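PDB 4B46: tubulin-like protein CetZ1 from Haloferax volcanii, which binds and probably hydrolyses GTP as a tubulin-like cytoskeletal protein, controlling cell shape and allowing development of the rod-shaped cells needed for efficient swimming. Local coordinates for residues V20-D23 with G29-R32; F194-G199 with K339-I344; P138-G143 with A171-G176; L283-E288 with P353-L358; E85-I90 with K124-E129. One frame throughout, in Å; residues are numbered along the deposited sequence.

How the contacts relate
Contacts 2 and 4 are buried and mainly apolar, whereas contacts 1, 3 and 5 are only partly buried and rely more on polar groups. In contact 1 a carboxylate grips backbone amides inside a beta-alpha-beta unit; in contact 3 a long ion pair borders the loop whose Glu142 binds the ribose; in contact 5 an amide meets a tyrosine hydroxyl at the periphery. Contacts 1 and 2 touch where Ile30 packs on the end of helix 179-198, and both reach the same sheet. Contacts 3 and 4 meet through Trp172 and Leu283, linking the nucleotide loops to the C-terminal domain. Contact 5 stands apart, about 10 Å from contact 1 by nearest atoms.

Contact 1: V20-D23 with G29-R32; sequences VEYD and GIVR
The carboxylate of Asp23 is the flat group that matters here, and two successive backbone amides of the 29-32 turn close on it. Ile30 N gives its hydrogen to OD1 of Asp23 at 2.7 Å, arriving on the syn side and 26° out of the carboxylate plane. Val31 N takes the other oxygen, Asp23 OD2, at 3.0 Å, but from well above the plane, 68° out of it. Gly29 N also sits 3.1 Å from Asp23 OD1, at an angle too poor for a bond. A water makes weak bonds to Asp23 OD2 and to Gly29 N. The second flat group, the ring of Tyr22, has CD1 of Ile30 at its edge near the ring plane, 4.5 Å from CE1 of Tyr22; its other neighbours include Val191 and Val196 of helix 179-198.

Asp23 reaches the turn because its CG stands anti to the backbone N (chi1 -172°), which carries the carboxylate off the helix. Beside the carboxylate the packing is apolar. CB of Asp23 lies 3.7 Å from Val31 CG2, and the other branch of Val31, CG1, meets Val20 CG2 at 4.0 Å, the two valines crossing at about a right angle.

These elements belong to the beta-alpha-beta unit of strand 3-8, helix 9-26 and strand 31-38, where the chain leaves the helix and turns back into the sheet. With each carboxylate oxygen taking one amide, the side chain should be held against rotation and probably helps set the turn; the two N-H donors would probably also stabilise its negative charge.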
# COMPACT_ATOMS: atom_id res chain seq x y z
N VAL A 20 -0.75 -11.99 2.98
CA VAL A 20 -1.53 -13.23 3.08
C VAL A 20 -1.29 -13.91 4.43
O VAL A 20 -2.22 -14.39 5.07
CB VAL A 20 -1.20 -14.22 1.94
CG1 VAL A 20 -1.85 -15.57 2.19
CG2 VAL A 20 -1.65 -13.65 0.60
N GLU A 21 -0.03 -13.95 4.86
CA GLU A 21 0.31 -14.57 6.14
C GLU A 21 -0.27 -13.80 7.33
O GLU A 21 -0.78 -14.38 8.29
CB GLU A 21 1.83 -14.70 6.28
CG GLU A 21 2.31 -15.27 7.60
CD GLU A 21 3.81 -15.13 7.77
OE1 GLU A 21 4.29 -13.99 7.98
OE2 GLU A 21 4.52 -16.15 7.68
N TYR A 22 -0.19 -12.47 7.26
CA TYR A 22 -0.74 -11.60 8.28
C TYR A 22 -2.24 -11.79 8.42
O TYR A 22 -2.78 -11.90 9.53
CB TYR A 22 -0.46 -10.16 7.87
CG TYR A 22 -1.14 -9.10 8.71
CD1 TYR A 22 -2.43 -8.68 8.42
CD2 TYR A 22 -0.47 -8.48 9.76
CE1 TYR A 22 -3.05 -7.71 9.18
CE2 TYR A 22 -1.08 -7.50 10.53
CZ TYR A 22 -2.37 -7.12 10.23
OH TYR A 22 -2.98 -6.15 10.98
N ASP A 23 -2.91 -11.78 7.27
CA ASP A 23 -4.35 -11.92 7.18
C ASP A 23 -4.81 -13.26 7.73
O ASP A 23 -5.82 -13.35 8.42
CB ASP A 23 -4.77 -11.80 5.71
CG ASP A 23 -6.27 -11.72 5.53
OD1 ASP A 23 -6.91 -10.93 6.25
OD2 ASP A 23 -6.80 -12.43 4.66
N GLY A 29 -9.75 -11.47 7.28
CA GLY A 29 -10.69 -11.47 6.17
C GLY A 29 -10.39 -10.44 5.09
O GLY A 29 -11.27 -10.06 4.33
N ILE A 30 -9.14 -9.99 5.02
CA ILE A 30 -8.76 -8.92 4.09
C ILE A 30 -8.40 -9.40 2.68
O ILE A 30 -8.88 -8.86 1.68
CB ILE A 30 -7.57 -8.14 4.63
CG1 ILE A 30 -7.92 -7.49 5.97
CG2 ILE A 30 -7.12 -7.08 3.63
CD1 ILE A 30 -6.71 -6.98 6.70
N VAL A 31 -7.53 -10.40 2.59
CA VAL A 31 -7.02 -10.84 1.30
C VAL A 31 -7.93 -11.92 0.72
O VAL A 31 -7.72 -13.12 0.95
CB VAL A 31 -5.58 -11.36 1.41
CG1 VAL A 31 -4.97 -11.54 0.03
CG2 VAL A 31 -4.74 -10.40 2.26
N ARG A 32 -8.94 -11.50 -0.03
CA ARG A 32 -9.92 -12.42 -0.59
C ARG A 32 -9.30 -13.17 -1.77
O ARG A 32 -9.69 -14.30 -2.09
CB ARG A 32 -11.17 -11.66 -1.02
CG ARG A 32 -12.27 -12.56 -1.57
CD ARG A 32 -12.79 -13.53 -0.53
NE ARG A 32 -13.58 -14.61 -1.13
CZ ARG A 32 -13.21 -15.88 -1.19
NH1 ARG A 32 -12.05 -16.26 -0.67
NH2 ARG A 32 -13.99 -16.79 -1.76
O HOH W 1 -8.61 -14.48 6.34

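Contact 2: F194-G199 with K339-I344; sequences FGVLFG and KVAGVI
Val196 and Val343 make the closest approach in this contact, and everything that passes between the helix end and the strand is apolar. CG1 of Val196 lies 3.7 Å from CG2 of Val343, and the same methyl of Val343 is 3.9 Å from Val196 CB. The two valines lie side by side and point in opposite senses. With chi1 of Val196 at 164°, its CG1 branch is turned to Val343, while CG2 meets the CB of Ala341 at 4.3 Å. One helix residue thus straddles two strand residues, those whose side chains leave the same face of the strand with Gly342 between them.

Leu197 adds a second apolar touch. Its CB is 4.1 Å from CG1 of Val343, leaving the two Val343 methyls divided between neighbouring helix residues. Farther out, CD2 of Leu197 lies 4.0 Å above one face of the Phe198 ring, offset toward its rim, a packing that stays within the helical segment.

Polar groups find their partners in other directions. Phe198 N bonds to Phe194 O within the helix, and Leu197 O accepts a hydrogen bond from the Tyr332 hydroxyl.

The short segments run nearly perpendicular, at 84°, with their axes 8.5 Å apart. The end of helix 179-198 therefore lies across strand 339-347, which is bordered in the C-terminal part of the sheet by strands 228-237 and 294-301. Helix 265-280 packs on the opposite face of that strand through Val340 and Ile344.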
# COMPACT_ATOMS: atom_id res chain seq x y z
N PHE A 194 -0.90 -1.19 6.78
CA PHE A 194 -2.01 -1.35 5.84
C PHE A 194 -2.96 -2.47 6.26
O PHE A 194 -4.15 -2.46 5.91
CB PHE A 194 -1.49 -1.52 4.41
CG PHE A 194 -0.81 -0.29 3.88
CD1 PHE A 194 -1.55 0.80 3.46
CD2 PHE A 194 0.58 -0.22 3.83
CE1 PHE A 194 -0.93 1.94 3.00
CE2 PHE A 194 1.21 0.93 3.37
CZ PHE A 194 0.45 2.00 2.94
N GLY A 195 -2.45 -3.43 7.01
CA GLY A 195 -3.30 -4.48 7.53
C GLY A 195 -4.29 -3.94 8.55
O GLY A 195 -5.43 -4.41 8.63
N VAL A 196 -3.87 -2.96 9.35
CA VAL A 196 -4.79 -2.40 10.34
C VAL A 196 -5.85 -1.57 9.62
O VAL A 196 -7.03 -1.65 9.95
CB VAL A 196 -4.07 -1.57 11.42
CG1 VAL A 196 -5.06 -0.69 12.19
CG2 VAL A 196 -3.36 -2.48 12.39
N LEU A 197 -5.41 -0.79 8.63
CA LEU A 197 -6.33 0.05 7.87
C LEU A 197 -7.42 -0.74 7.16
O LEU A 197 -8.60 -0.39 7.23
CB LEU A 197 -5.57 0.88 6.84
CG LEU A 197 -6.46 1.62 5.83
CD1 LEU A 197 -7.30 2.72 6.52
CD2 LEU A 197 -5.64 2.19 4.69
N PHE A 198 -7.03 -1.81 6.47
CA PHE A 198 -7.97 -2.53 5.60
C PHE A 198 -8.76 -3.58 6.37
O PHE A 198 -9.64 -4.24 5.81
CB PHE A 198 -7.23 -3.15 4.41
CG PHE A 198 -6.77 -2.14 3.39
CD1 PHE A 198 -7.69 -1.31 2.77
CD2 PHE A 198 -5.43 -2.04 3.05
CE1 PHE A 198 -7.27 -0.38 1.82
CE2 PHE A 198 -5.01 -1.11 2.12
CZ PHE A 198 -5.92 -0.28 1.51
N GLY A 199 -8.43 -3.74 7.64
CA GLY A 199 -9.04 -4.76 8.46
C GLY A 199 -10.50 -4.49 8.73
O GLY A 199 -11.15 -5.16 9.52
N LYS A 339 -3.14 -5.67 21.85
CA LYS A 339 -2.64 -4.37 21.42
C LYS A 339 -3.78 -3.45 21.01
O LYS A 339 -4.82 -3.91 20.54
CB LYS A 339 -1.71 -4.53 20.21
CG LYS A 339 -0.32 -5.02 20.52
CD LYS A 339 0.50 -5.03 19.24
CE LYS A 339 1.91 -5.55 19.47
NZ LYS A 339 2.69 -5.55 18.19
N VAL A 340 -3.58 -2.15 21.21
CA VAL A 340 -4.43 -1.16 20.58
C VAL A 340 -3.60 -0.41 19.55
O VAL A 340 -2.49 0.04 19.84
CB VAL A 340 -5.05 -0.18 21.60
CG1 VAL A 340 -5.94 0.83 20.89
CG2 VAL A 340 -5.85 -0.93 22.65
N ALA A 341 -4.12 -0.29 18.34
CA ALA A 341 -3.40 0.41 17.28
C ALA A 341 -4.27 1.51 16.69
O ALA A 341 -5.47 1.33 16.49
CB ALA A 341 -2.98 -0.57 16.20
N GLY A 342 -3.65 2.66 16.44
CA GLY A 342 -4.32 3.75 15.76
C GLY A 342 -3.69 4.00 14.41
O GLY A 342 -2.47 4.12 14.30
N VAL A 343 -4.52 4.08 13.37
CA VAL A 343 -4.03 4.37 12.03
C VAL A 343 -4.72 5.61 11.51
O VAL A 343 -5.92 5.78 11.67
CB VAL A 343 -4.28 3.17 11.07
CG1 VAL A 343 -4.56 3.65 9.64
CG2 VAL A 343 -3.10 2.21 11.09
N ILE A 344 -3.95 6.49 10.88
CA ILE A 344 -4.54 7.62 10.21
C ILE A 344 -4.21 7.53 8.73
O ILE A 344 -3.05 7.45 8.34
CB ILE A 344 -4.01 8.95 10.77
CG1 ILE A 344 -4.29 9.03 12.29
CG2 ILE A 344 -4.66 10.12 10.05
CD1 ILE A 344 -3.72 10.25 12.97

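Contact 3: P138-G143 with A171-G176; sequences PGSDEG and AWRKTG. With GDP (guanosine-5'-diphosphate), chain B.
Arg173 meets Asp141 in a salt bridge that is long, with Asp141 OD1 3.7 Å from Arg173 NE, and whose carboxylate and guanidinium planes are turned 62° apart. Over one face of the same guanidinium, near its centre, stands Ser140 OG, 4.0 Å from Arg173 CZ. That hydroxyl is hydrogen-bonded to Asp170, which also makes a weak, long ion pair with Arg173. Bends at chi2 and chi3 bring the arginine over the loop, where its CD lies 4.2 Å from Gly139 CA.

The loop's business is with the nucleotide. OE1 of Glu142 accepts a hydrogen bond from GDP O3' at 2.6 Å, and its OE2 accepts another from GDP O2' at 2.5 Å. Gly139 N also donates to Glu142 OE2, on the anti side, 31° out of the carboxylate plane, which helps to position the carboxylate against the two ribose hydroxyls. A type I turn from Gly139 to Glu142 brings the donor and the acid together.

This is the ribose-binding loop of a tubulin/FtsZ GTPase domain, between strand 131-137 and helix 144-160, with Glu142 an experimentally established GTP-binding residue.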
# COMPACT_ATOMS: atom_id res chain seq x y z
N PRO A 138 12.06 3.74 -3.65
CA PRO A 138 13.36 3.14 -3.33
C PRO A 138 14.12 3.91 -2.26
O PRO A 138 13.79 5.06 -1.97
CB PRO A 138 14.12 3.22 -4.66
CG PRO A 138 13.57 4.42 -5.34
CD PRO A 138 12.09 4.44 -4.95
N GLY A 139 15.12 3.26 -1.70
CA GLY A 139 16.06 3.93 -0.81
C GLY A 139 16.99 4.78 -1.64
O GLY A 139 17.37 4.39 -2.74
N SER A 140 17.37 5.93 -1.10
CA SER A 140 18.27 6.84 -1.80
C SER A 140 19.68 6.27 -1.93
O SER A 140 20.49 6.79 -2.67
CB SER A 140 18.32 8.20 -1.10
OG SER A 140 18.71 8.05 0.26
N ASP A 141 19.96 5.19 -1.21
CA ASP A 141 21.25 4.52 -1.30
C ASP A 141 21.34 3.49 -2.46
O ASP A 141 22.41 2.98 -2.75
CB ASP A 141 21.59 3.83 0.03
CG ASP A 141 20.49 2.90 0.52
OD1 ASP A 141 19.31 3.07 0.10
OD2 ASP A 141 20.80 1.99 1.32
N GLU A 142 20.22 3.21 -3.12
CA GLU A 142 20.20 2.18 -4.16
C GLU A 142 20.96 2.56 -5.41
O GLU A 142 21.68 1.75 -5.98
CB GLU A 142 18.76 1.77 -4.52
CG GLU A 142 17.98 1.22 -3.34
CD GLU A 142 16.65 0.62 -3.76
OE1 GLU A 142 16.60 -0.04 -4.81
OE2 GLU A 142 15.67 0.83 -3.03
N GLY A 143 20.80 3.81 -5.85
CA GLY A 143 21.48 4.26 -7.05
C GLY A 143 20.56 5.11 -7.91
O GLY A 143 19.35 4.98 -7.84
N ALA A 171 12.56 6.40 3.83
CA ALA A 171 12.24 6.91 5.16
C ALA A 171 12.31 5.81 6.21
O ALA A 171 12.26 6.08 7.40
CB ALA A 171 10.84 7.54 5.17
N TRP A 172 12.40 4.56 5.76
CA TRP A 172 12.34 3.43 6.67
C TRP A 172 13.59 2.54 6.59
O TRP A 172 13.56 1.37 6.97
CB TRP A 172 11.09 2.60 6.39
CG TRP A 172 9.81 3.37 6.69
CD1 TRP A 172 9.18 4.25 5.87
CD2 TRP A 172 9.05 3.31 7.90
NE1 TRP A 172 8.06 4.75 6.50
CE2 TRP A 172 7.95 4.19 7.74
CE3 TRP A 172 9.18 2.61 9.10
CZ2 TRP A 172 7.00 4.38 8.74
CZ3 TRP A 172 8.24 2.80 10.08
CH2 TRP A 172 7.16 3.68 9.90
N ARG A 173 14.69 3.10 6.10
CA ARG A 173 15.91 2.31 5.94
C ARG A 173 16.42 1.75 7.27
O ARG A 173 16.29 2.38 8.32
CB ARG A 173 17.00 3.13 5.24
CG ARG A 173 16.82 3.20 3.74
CD ARG A 173 17.13 4.57 3.18
NE ARG A 173 18.54 4.90 3.25
CZ ARG A 173 19.01 6.06 3.69
NH1 ARG A 173 18.18 7.01 4.11
NH2 ARG A 173 20.32 6.28 3.70
N LYS A 174 16.96 0.54 7.21
CA LYS A 174 17.50 -0.11 8.40
C LYS A 174 19.02 -0.23 8.20
O LYS A 174 19.49 -1.01 7.39
CB LYS A 174 16.83 -1.47 8.60
CG LYS A 174 15.36 -1.48 8.15
CD LYS A 174 14.42 -2.08 9.20
CE LYS A 174 13.70 -1.02 10.04
NZ LYS A 174 12.58 -0.28 9.33
N THR A 175 19.76 0.58 8.94
CA THR A 175 21.18 0.82 8.64
C THR A 175 22.14 -0.35 8.87
O THR A 175 22.82 -0.78 7.95
CB THR A 175 21.70 2.08 9.34
OG1 THR A 175 21.10 3.24 8.75
CG2 THR A 175 23.22 2.18 9.21
N GLY A 176 22.18 -0.86 10.10
CA GLY A 176 23.18 -1.86 10.45
C GLY A 176 22.97 -3.21 9.79
O GLY A 176 23.78 -4.13 9.95
PB GDP B . 11.33 -5.85 -10.09
O1B GDP B . 12.08 -5.68 -11.38
O2B GDP B . 11.06 -7.30 -9.76
O3B GDP B . 10.05 -5.06 -10.19
O3A GDP B . 12.30 -5.21 -8.99
PA GDP B . 12.20 -5.50 -7.42
O1A GDP B . 10.79 -5.66 -6.97
O2A GDP B . 13.07 -6.67 -7.07
O5' GDP B . 12.87 -4.15 -6.84
C5' GDP B . 12.21 -2.91 -7.11
C4' GDP B . 12.38 -1.98 -5.93
O4' GDP B . 11.66 -2.46 -4.82
C3' GDP B . 13.81 -1.95 -5.43
O3' GDP B . 14.51 -0.93 -6.15
C2' GDP B . 13.69 -1.64 -3.95
O2' GDP B . 13.51 -0.24 -3.74
C1' GDP B . 12.36 -2.22 -3.58
N9 GDP B . 12.36 -3.55 -2.95
C8 GDP B . 12.90 -4.69 -3.44
N7 GDP B . 12.61 -5.73 -2.62
C5 GDP B . 11.84 -5.25 -1.61
C6 GDP B . 11.16 -5.80 -0.42
O6 GDP B . 11.23 -7.02 -0.12
N1 GDP B . 10.46 -4.95 0.34
C2 GDP B . 10.36 -3.63 0.07
N2 GDP B . 9.65 -2.85 0.91
N3 GDP B . 10.95 -3.06 -1.01
C4 GDP B . 11.67 -3.82 -1.86

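Contact 4: L283-E288 with P353-L358; sequences LTLPCE and PRIKEL
Leu285 pushes its two methyls into the first turn of helix 353-366, and this is the close-packed part of the contact. CD1 of Leu285 rests against the aliphatic start of Arg354, 4.0 Å from CG, the leucine coming in at a slant to the arginine chain. CD2 of Leu285 turns to Ile355, coming 4.3 Å from its CG1. Trans about its CA-CB bond (chi1 172°), Leu285 extends from the loop far enough to touch both helix residues at once.

The other side is looser and wet. Between the backbones of Pro286 and Arg354 the gap is bridged by a water, which donates to Pro286 O at 2.9 Å and accepts from Arg354 N at 2.9 Å. It thereby serves an amide in the first turn of the helix, where the usual carbonyl partner four residues back is not part of the helix.

Beyond CG, Arg354 bends at chi2 and chi3, and its guanidinium leads away from Leu285. NH1 of Arg354 donates to Glu357 OE1 at 3.0 Å, one turn on; the oxygen lies 11° out of the guanidinium plane and is met on the syn side. NE forms a salt bridge with Asp168, so the flat group is held by acids from both the helix and the strand end.

The loop runs from helix 265-280 to strand 294-301, and Leu285 also packs on Val166 and Val228 of two adjacent strands. Ile355 and Leu358 face helix 144-160, leaving helix 353-366 lying along the GTPase domain.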
# COMPACT_ATOMS: atom_id res chain seq x y z
N LEU A 283 5.46 8.64 8.93
CA LEU A 283 4.44 8.24 7.97
C LEU A 283 5.01 7.29 6.91
O LEU A 283 6.21 7.28 6.68
CB LEU A 283 3.90 9.48 7.27
CG LEU A 283 3.40 10.56 8.24
CD1 LEU A 283 2.80 11.69 7.43
CD2 LEU A 283 2.37 9.99 9.22
N THR A 284 4.15 6.50 6.28
CA THR A 284 4.59 5.62 5.20
C THR A 284 5.28 6.45 4.12
O THR A 284 6.37 6.10 3.65
CB THR A 284 3.42 4.77 4.62
OG1 THR A 284 2.38 5.63 4.12
CG2 THR A 284 2.83 3.86 5.71
N LEU A 285 4.65 7.57 3.77
CA LEU A 285 5.27 8.62 2.95
C LEU A 285 5.36 9.91 3.76
O LEU A 285 4.34 10.52 4.05
CB LEU A 285 4.46 8.88 1.67
CG LEU A 285 4.91 10.09 0.84
CD1 LEU A 285 6.34 9.93 0.27
CD2 LEU A 285 3.91 10.38 -0.29
N PRO A 286 6.58 10.32 4.14
CA PRO A 286 6.70 11.56 4.92
C PRO A 286 6.19 12.77 4.16
O PRO A 286 6.37 12.87 2.94
CB PRO A 286 8.22 11.68 5.17
CG PRO A 286 8.71 10.29 5.10
CD PRO A 286 7.86 9.60 4.04
N CYS A 287 5.51 13.66 4.87
CA CYS A 287 4.97 14.89 4.31
C CYS A 287 4.42 15.74 5.44
O CYS A 287 4.36 15.31 6.58
CB CYS A 287 3.85 14.58 3.30
SG CYS A 287 2.41 13.72 3.99
N GLU A 288 4.02 16.97 5.13
CA GLU A 288 3.28 17.76 6.10
C GLU A 288 1.83 17.34 5.96
O GLU A 288 1.33 17.21 4.85
CB GLU A 288 3.46 19.25 5.84
CG GLU A 288 4.82 19.75 6.33
CD GLU A 288 5.15 21.14 5.84
OE1 GLU A 288 5.58 21.27 4.67
OE2 GLU A 288 4.99 22.10 6.63
N PRO A 353 7.63 16.95 -0.53
CA PRO A 353 9.00 17.09 -1.02
C PRO A 353 9.46 15.89 -1.85
O PRO A 353 10.00 16.07 -2.94
CB PRO A 353 9.83 17.23 0.26
CG PRO A 353 8.88 17.88 1.22
CD PRO A 353 7.51 17.30 0.90
N ARG A 354 9.22 14.69 -1.34
CA ARG A 354 9.64 13.49 -2.03
C ARG A 354 9.00 13.37 -3.42
O ARG A 354 9.66 12.98 -4.38
CB ARG A 354 9.31 12.27 -1.18
CG ARG A 354 9.53 10.94 -1.87
CD ARG A 354 11.01 10.72 -2.22
NE ARG A 354 11.38 9.33 -1.98
CZ ARG A 354 12.37 8.69 -2.60
NH1 ARG A 354 13.09 9.32 -3.53
NH2 ARG A 354 12.63 7.43 -2.31
N ILE A 355 7.72 13.73 -3.52
CA ILE A 355 7.03 13.70 -4.80
C ILE A 355 7.55 14.79 -5.73
O ILE A 355 7.76 14.56 -6.92
CB ILE A 355 5.50 13.81 -4.62
CG1 ILE A 355 4.99 12.63 -3.78
CG2 ILE A 355 4.79 13.86 -5.98
CD1 ILE A 355 5.54 11.29 -4.26
N LYS A 356 7.78 15.99 -5.18
CA LYS A 356 8.36 17.07 -5.97
C LYS A 356 9.76 16.72 -6.49
O LYS A 356 10.13 17.13 -7.59
CB LYS A 356 8.41 18.38 -5.16
CG LYS A 356 7.05 19.03 -4.95
CD LYS A 356 7.17 20.47 -4.47
CE LYS A 356 7.69 20.55 -3.04
NZ LYS A 356 7.83 21.96 -2.56
N GLU A 357 10.53 15.96 -5.71
CA GLU A 357 11.84 15.49 -6.17
C GLU A 357 11.71 14.58 -7.40
O GLU A 357 12.40 14.77 -8.39
CB GLU A 357 12.56 14.70 -5.08
CG GLU A 357 13.88 14.08 -5.60
CD GLU A 357 14.21 12.75 -4.96
OE1 GLU A 357 13.37 12.23 -4.20
OE2 GLU A 357 15.34 12.24 -5.19
N LEU A 358 10.83 13.59 -7.29
CA LEU A 358 10.62 12.63 -8.36
C LEU A 358 10.15 13.31 -9.64
O LEU A 358 10.65 13.02 -10.73
CB LEU A 358 9.63 11.55 -7.93
CG LEU A 358 10.12 10.62 -6.82
CD1 LEU A 358 9.04 9.58 -6.51
CD2 LEU A 358 11.42 9.94 -7.21
O HOH W 2 8.48 14.03 1.39

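Contact 5: E85-I90 with K124-E129; sequences EVQGAI and KRIYTE
Gln87 reaches out from helix 83-90 to the end of helix 111-126, where its amide meets Ile126 and Tyr127. Starting at CB, the chain first runs on extended to CG and then bends at chi2, which swings the amide toward the other segment. CD of Gln87 comes 3.6 Å from the CD1 methyl of Ile126. OE1 lies 3.3 Å from that same methyl, but its polar partner is NE2 of His122, a turn earlier on the facing helix. NE2 of Gln87 donates to the hydroxyl OH of Tyr127 at 3.0 Å, with an N-H...O angle of 152°. The hydroxyl lies almost in the amide plane, only 8° out of it, while the tyrosine ring is turned 48° from the amide. NE2 also bonds to Asp91, so both ends of the amide are engaged, which supports this orientation of it.

Beside this bond, CG2 of Ile90 packs 3.3 Å from Tyr127 OH and 4.0 Å from Tyr127 CE2. Ile126 lays its CG1 over one face of the Tyr127 ring, 3.5 Å above the plane and toward the rim. Phe101 stacks with the same ring.

Tyr127 is where the chain leaves the helix. This is a small mixed contact of the Rossmann-like GTPase domain, one hydrogen bond with apolar packing around it, joining the end of helix 83-90 to the C-terminal end of helix 111-126 and the residue that follows, away from the nucleotide.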
# COMPACT_ATOMS: atom_id res chain seq x y z
N GLU A 85 -2.08 -13.33 -19.91
CA GLU A 85 -1.59 -14.32 -18.95
C GLU A 85 -2.01 -13.94 -17.54
O GLU A 85 -2.43 -14.78 -16.74
CB GLU A 85 -0.07 -14.44 -19.00
CG GLU A 85 0.47 -15.15 -20.21
CD GLU A 85 1.94 -15.49 -20.06
OE1 GLU A 85 2.79 -14.58 -20.21
OE2 GLU A 85 2.25 -16.67 -19.79
N VAL A 86 -1.88 -12.65 -17.24
CA VAL A 86 -2.27 -12.15 -15.94
C VAL A 86 -3.78 -12.29 -15.77
O VAL A 86 -4.25 -12.78 -14.74
CB VAL A 86 -1.85 -10.69 -15.76
CG1 VAL A 86 -2.19 -10.21 -14.35
CG2 VAL A 86 -0.36 -10.53 -16.05
N GLN A 87 -4.52 -11.89 -16.80
CA GLN A 87 -5.98 -11.95 -16.76
C GLN A 87 -6.47 -13.38 -16.60
O GLN A 87 -7.51 -13.63 -15.97
CB GLN A 87 -6.60 -11.31 -18.01
CG GLN A 87 -8.12 -11.13 -17.92
CD GLN A 87 -8.54 -10.36 -16.67
OE1 GLN A 87 -7.92 -9.35 -16.30
NE2 GLN A 87 -9.58 -10.85 -16.00
N GLY A 88 -5.72 -14.32 -17.17
CA GLY A 88 -6.01 -15.73 -17.01
C GLY A 88 -6.13 -16.10 -15.55
O GLY A 88 -7.08 -16.76 -15.14
N ALA A 89 -5.16 -15.65 -14.75
CA ALA A 89 -5.15 -15.89 -13.30
C ALA A 89 -6.22 -15.11 -12.54
O ALA A 89 -6.78 -15.60 -11.57
CB ALA A 89 -3.80 -15.56 -12.73
N ILE A 90 -6.46 -13.88 -12.97
CA ILE A 90 -7.47 -13.04 -12.35
C ILE A 90 -8.88 -13.63 -12.59
O ILE A 90 -9.78 -13.47 -11.76
CB ILE A 90 -7.38 -11.59 -12.86
CG1 ILE A 90 -6.03 -10.98 -12.46
CG2 ILE A 90 -8.50 -10.73 -12.31
CD1 ILE A 90 -5.79 -9.62 -13.03
N LYS A 124 -8.99 -1.23 -14.48
CA LYS A 124 -10.02 -0.18 -14.50
C LYS A 124 -10.86 -0.26 -15.77
O LYS A 124 -12.01 0.19 -15.82
CB LYS A 124 -9.39 1.21 -14.37
CG LYS A 124 -9.02 1.56 -12.92
CD LYS A 124 -8.64 3.03 -12.74
CE LYS A 124 -9.79 3.95 -13.07
NZ LYS A 124 -10.97 3.68 -12.21
N ARG A 125 -10.27 -0.86 -16.81
CA ARG A 125 -10.92 -0.96 -18.10
C ARG A 125 -12.00 -2.04 -18.13
O ARG A 125 -12.99 -1.93 -18.85
CB ARG A 125 -9.87 -1.25 -19.17
CG ARG A 125 -9.99 -0.44 -20.42
CD ARG A 125 -8.68 -0.43 -21.19
NE ARG A 125 -8.84 0.18 -22.50
CZ ARG A 125 -8.88 -0.50 -23.64
NH1 ARG A 125 -8.76 -1.82 -23.62
NH2 ARG A 125 -9.04 0.14 -24.78
N ILE A 126 -11.81 -3.10 -17.35
CA ILE A 126 -12.74 -4.23 -17.41
C ILE A 126 -13.59 -4.41 -16.15
O ILE A 126 -14.65 -5.02 -16.22
CB ILE A 126 -12.03 -5.56 -17.79
CG1 ILE A 126 -11.41 -6.21 -16.56
CG2 ILE A 126 -10.98 -5.33 -18.89
CD1 ILE A 126 -10.61 -7.46 -16.88
N TYR A 127 -13.12 -3.88 -15.02
CA TYR A 127 -13.88 -3.98 -13.77
C TYR A 127 -14.36 -2.60 -13.31
O TYR A 127 -13.78 -1.58 -13.68
CB TYR A 127 -13.05 -4.62 -12.66
CG TYR A 127 -12.61 -6.03 -12.95
CD1 TYR A 127 -13.53 -7.06 -13.12
CD2 TYR A 127 -11.26 -6.34 -13.07
CE1 TYR A 127 -13.13 -8.35 -13.39
CE2 TYR A 127 -10.84 -7.63 -13.34
CZ TYR A 127 -11.77 -8.63 -13.50
OH TYR A 127 -11.35 -9.91 -13.77
N THR A 128 -15.41 -2.59 -12.49
CA THR A 128 -15.96 -1.33 -12.00
C THR A 128 -15.66 -1.07 -10.52
O THR A 128 -15.96 0.01 -10.02
CB THR A 128 -17.49 -1.25 -12.23
OG1 THR A 128 -18.11 -2.44 -11.72
CG2 THR A 128 -17.79 -1.15 -13.72
N GLU A 129 -15.08 -2.04 -9.83
CA GLU A 129 -14.64 -1.81 -8.45
C GLU A 129 -13.44 -0.86 -8.44
O GLU A 129 -12.72 -0.77 -9.43
CB GLU A 129 -14.24 -3.12 -7.76
CG GLU A 129 -15.40 -4.08 -7.48
CD GLU A 129 -15.69 -5.01 -8.63
OE1 GLU A 129 -15.01 -4.90 -9.67
OE2 GLU A 129 -16.59 -5.88 -8.47